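Amidohydrolase (Xanthomonas campestris pv. campestris, PDB 4DZH) probably deaminates adenosine-type substrates such as 5'-methylthioadenosine, as a zinc-dependent enzyme of the amidohydrolase superfamily with a TIM-barrel fold. Local coordinates at residues E27-V32 and A349-R354; L71-V76 and A355-G360. One frame throughout, in Å; residues are numbered along the deposited sequence.

Interaction 1: residues E27-V32 and A349-R354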
# COMPACT_ATOMS: atom_id res chain seq x y z
N GLU A 27 -2.48 -4.26 24.41
CA GLU A 27 -2.03 -4.80 25.68
C GLU A 27 -3.24 -5.52 26.27
O GLU A 27 -4.25 -4.87 26.54
CB GLU A 27 -1.55 -3.67 26.60
CG GLU A 27 -0.11 -3.21 26.31
CD GLU A 27 0.88 -4.37 26.45
OE1 GLU A 27 0.55 -5.34 27.16
OE2 GLU A 27 1.98 -4.33 25.87
N PRO A 28 -3.16 -6.85 26.43
CA PRO A 28 -2.04 -7.77 26.13
C PRO A 28 -1.75 -8.05 24.64
O PRO A 28 -2.64 -7.97 23.78
CB PRO A 28 -2.48 -9.06 26.82
CG PRO A 28 -3.94 -9.02 26.71
CD PRO A 28 -4.31 -7.59 26.97
N HIS A 29 -0.50 -8.41 24.37
CA HIS A 29 0.01 -8.60 23.01
C HIS A 29 -0.63 -9.79 22.32
O HIS A 29 -0.87 -10.84 22.93
CB HIS A 29 1.52 -8.78 23.05
CG HIS A 29 2.15 -8.85 21.69
ND1 HIS A 29 2.28 -7.75 20.88
CD2 HIS A 29 2.66 -9.90 21.00
CE1 HIS A 29 2.85 -8.11 19.74
NE2 HIS A 29 3.10 -9.41 19.80
N ALA A 30 -0.89 -9.60 21.03
CA ALA A 30 -1.36 -10.67 20.14
C ALA A 30 -2.70 -11.25 20.54
O ALA A 30 -3.06 -12.35 20.09
CB ALA A 30 -0.30 -11.78 19.98
N VAL A 31 -3.44 -10.52 21.35
CA VAL A 31 -4.75 -10.95 21.79
C VAL A 31 -5.90 -10.26 21.03
O VAL A 31 -5.89 -9.04 20.82
CB VAL A 31 -4.89 -10.79 23.34
CG1 VAL A 31 -6.34 -10.76 23.78
CG2 VAL A 31 -4.13 -11.92 24.02
N VAL A 32 -6.90 -11.05 20.63
CA VAL A 32 -8.10 -10.47 20.04
C VAL A 32 -9.35 -10.86 20.83
O VAL A 32 -9.64 -12.04 20.99
CB VAL A 32 -8.24 -10.86 18.54
CG1 VAL A 32 -9.50 -10.26 17.94
CG2 VAL A 32 -7.01 -10.40 17.76
N ALA A 349 2.41 -9.50 12.23
CA ALA A 349 1.29 -8.57 12.19
C ALA A 349 1.06 -7.90 13.56
O ALA A 349 0.86 -6.67 13.63
CB ALA A 349 0.04 -9.28 11.71
N ALA A 350 1.04 -8.70 14.62
CA ALA A 350 0.83 -8.16 15.97
C ALA A 350 1.90 -7.12 16.36
O ALA A 350 1.57 -6.06 16.93
CB ALA A 350 0.80 -9.29 16.98
N THR A 351 3.16 -7.44 16.06
CA THR A 351 4.30 -6.57 16.35
C THR A 351 4.23 -5.28 15.55
O THR A 351 4.52 -4.19 16.06
CB THR A 351 5.60 -7.31 16.05
OG1 THR A 351 5.67 -8.46 16.92
CG2 THR A 351 6.81 -6.42 16.30
N THR A 352 3.83 -5.39 14.29
CA THR A 352 3.70 -4.19 13.46
C THR A 352 2.56 -3.31 13.99
O THR A 352 2.71 -2.08 14.10
CB THR A 352 3.45 -4.55 11.96
OG1 THR A 352 4.55 -5.32 11.44
CG2 THR A 352 3.32 -3.27 11.17
N LEU A 353 1.41 -3.90 14.29
CA LEU A 353 0.30 -3.14 14.83
C LEU A 353 0.69 -2.49 16.18
O LEU A 353 0.29 -1.35 16.47
CB LEU A 353 -0.97 -4.00 14.94
CG LEU A 353 -2.20 -3.13 15.30
CD1 LEU A 353 -2.60 -2.18 14.15
CD2 LEU A 353 -3.38 -4.02 15.61
N ARG A 354 1.51 -3.21 16.96
CA ARG A 354 2.01 -2.65 18.22
C ARG A 354 2.81 -1.37 17.97
O ARG A 354 2.59 -0.36 18.64
CB ARG A 354 2.85 -3.69 18.95
CG ARG A 354 3.31 -3.26 20.38
CD ARG A 354 3.87 -4.46 21.13
NE ARG A 354 4.37 -4.18 22.50
CZ ARG A 354 3.59 -4.23 23.58
NH1 ARG A 354 2.29 -4.49 23.41
NH2 ARG A 354 4.09 -4.03 24.83
O HOH W 1 0.64 -5.31 21.06
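His29 and Ala350 meet where a type II beta turn, Pro28 to Val31, lies against the first turns of helix 349-363 in this TIM-barrel amidohydrolase. The turn belongs to the loop between strands 22-23 and 36-41, and the contact is a surface one, a worked example of a loop held to a helix by one central side chain with a charged pair beside it.

The packing centres on the imidazole. With CG anti to the backbone N (chi1 -175°), the ring reaches across to the helix, where His29 CE1 lies 3.6 Å from Ala350 CB. Thr351 takes the ring's edge: its backbone N is 3.8 Å from His29 CE1, close to the ring plane, while its hydroxyl is engaged by Asp348. Arg354 CD closes in obliquely on the same ring. Ala30 adds a methyl contact, its CB 4.1 Å from Ala350 CB, and helix 397-403 also touches Ala350 through Leu398.

The charged part is the salt bridge between Glu27 and Arg354. The arginine chain runs extended from CG to NE, and its guanidinium presents an edge to the carboxylate, the two planes 73° apart. Glu27 OE2 faces both NH1 and NH2 of Arg354, but it is modelled too close to the guanidinium, so the bond lengths are doubtful. The glutamate side chain bends at chi2 (-59°) and also touches Leu358 of the same helix.

A water joins the two parts: lying in the guanidinium plane at its edge, it accepts from Arg354 NH1 at 3.0 Å and is hydrogen-bonded to His29 ND1 at 2.9 Å.

Interaction 2: residues L71-V76 and A355-G360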
# COMPACT_ATOMS: atom_id res chain seq x y z
N LEU A 71 -12.41 -3.04 16.81
CA LEU A 71 -12.13 -1.79 17.52
C LEU A 71 -10.70 -1.86 18.05
O LEU A 71 -10.31 -2.84 18.69
CB LEU A 71 -13.14 -1.62 18.69
CG LEU A 71 -13.06 -0.33 19.51
CD1 LEU A 71 -13.34 0.95 18.76
CD2 LEU A 71 -14.05 -0.43 20.69
N MET A 72 -9.90 -0.86 17.70
CA MET A 72 -8.48 -0.81 18.09
C MET A 72 -8.14 0.65 18.49
O MET A 72 -8.92 1.58 18.24
CB MET A 72 -7.61 -1.25 16.90
CG MET A 72 -7.67 -0.29 15.75
SD MET A 72 -6.73 -0.94 14.35
CE MET A 72 -6.54 0.60 13.45
N PRO A 73 -6.96 0.86 19.13
CA PRO A 73 -6.52 2.24 19.41
C PRO A 73 -6.25 2.97 18.11
O PRO A 73 -5.91 2.32 17.11
CB PRO A 73 -5.19 2.04 20.14
CG PRO A 73 -5.21 0.60 20.67
CD PRO A 73 -5.96 -0.14 19.56
N GLY A 74 -6.41 4.30 18.15
CA GLY A 74 -6.04 5.09 16.98
C GLY A 74 -4.60 4.84 16.61
O GLY A 74 -3.71 4.60 17.43
N LEU A 75 -4.33 4.86 15.32
CA LEU A 75 -2.96 4.80 14.85
C LEU A 75 -2.23 6.09 15.16
O LEU A 75 -2.77 7.21 15.11
CB LEU A 75 -2.95 4.54 13.36
CG LEU A 75 -3.68 3.24 12.95
CD1 LEU A 75 -3.66 3.06 11.44
CD2 LEU A 75 -3.19 1.96 13.71
N VAL A 76 -0.95 5.94 15.47
CA VAL A 76 -0.09 7.06 15.84
C VAL A 76 0.95 7.23 14.76
O VAL A 76 1.82 6.35 14.54
CB VAL A 76 0.55 6.79 17.22
CG1 VAL A 76 1.56 7.90 17.56
CG2 VAL A 76 -0.52 6.67 18.32
N ALA A 355 3.73 -1.42 17.01
CA ALA A 355 4.53 -0.26 16.63
C ALA A 355 3.65 0.92 16.20
O ALA A 355 3.90 2.08 16.59
CB ALA A 355 5.53 -0.62 15.56
N ALA A 356 2.62 0.62 15.40
CA ALA A 356 1.71 1.65 14.91
C ALA A 356 0.84 2.33 15.97
O ALA A 356 0.22 3.39 15.71
CB ALA A 356 0.79 1.04 13.83
N THR A 357 0.77 1.75 17.19
CA THR A 357 -0.10 2.30 18.21
C THR A 357 0.73 2.60 19.45
O THR A 357 1.18 3.73 19.62
CB THR A 357 -1.26 1.32 18.56
OG1 THR A 357 -0.72 -0.00 18.81
CG2 THR A 357 -2.26 1.30 17.38
N LEU A 358 0.96 1.57 20.26
CA LEU A 358 1.71 1.71 21.51
C LEU A 358 3.16 2.13 21.27
O LEU A 358 3.70 2.93 22.07
CB LEU A 358 1.68 0.39 22.29
CG LEU A 358 2.25 0.51 23.71
CD1 LEU A 358 1.46 1.53 24.54
CD2 LEU A 358 2.26 -0.87 24.31
N GLY A 359 3.82 1.64 20.21
CA GLY A 359 5.19 2.08 19.91
C GLY A 359 5.25 3.59 19.63
O GLY A 359 6.10 4.34 20.14
N GLY A 360 4.32 4.06 18.82
CA GLY A 360 4.22 5.49 18.59
C GLY A 360 3.87 6.26 19.85
O GLY A 360 4.45 7.30 20.09
O HOH W 2 3.86 4.66 15.46
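The first strand of the TIM barrel, within strand 69-80, meets helix 349-363 at a buried crossing, just before the strand reaches His79, a zinc ligand. In the helix's wider pi-type turn Gly360 N bonds weakly to Ala355 O, five residues back, rather than to Ala356 O, consistent with Ala356 O being available to the strand. Val76 N donates to Ala356 O at 2.8 Å, nearly straight at 171° and almost along the C=O axis. Leu75 CA adds a longer, more bent CA-H...O contact to the same oxygen.

Side chains pack around this bond. Thr357 CG2 faces the Pro73-Gly74 backbone, 3.6 Å from Gly74 O, and meets Leu75 CD2 at 3.8 Å. A chi1 of 49° sets the threonine hydroxyl between backbone N and carbonyl carbon, where it bonds to Leu353 O one turn back. Leu75 CD2 also reaches Ala356 CB, and its side chain continues onto Met326 and Phe327 of helix 326-341.

Val76 lays both methyls on the helix backbone: CG2 approaches Thr357 O, and CG1, anti to the backbone N (chi1 175°), rests 3.6 Å from Gly360 C. A water lies 2.8 Å from both Val76 O and Ala355 O, with more acceptors in reach than protons.

Overall arrangement
Both contacts use helix 349-363 in succession: its first six residues hold the surface loop of 27-32, and the next six press on the barrel strand 69-80. Interaction 1 lies at the periphery and relies on charge, an imidazole and a water link. Interaction 2 is buried and is made of methyl groups around a direct backbone hydrogen bond, with a water placed between two main-chain carbonyls. Their centres are 10 Å apart, and they touch through Leu353 CD1 packing on Leu75 CD2 and a probable hydrogen bond from Gly359 N to Arg354 O, five residues back, as in a pi-type turn. One helix thus spans the passage from polar surface to apolar core.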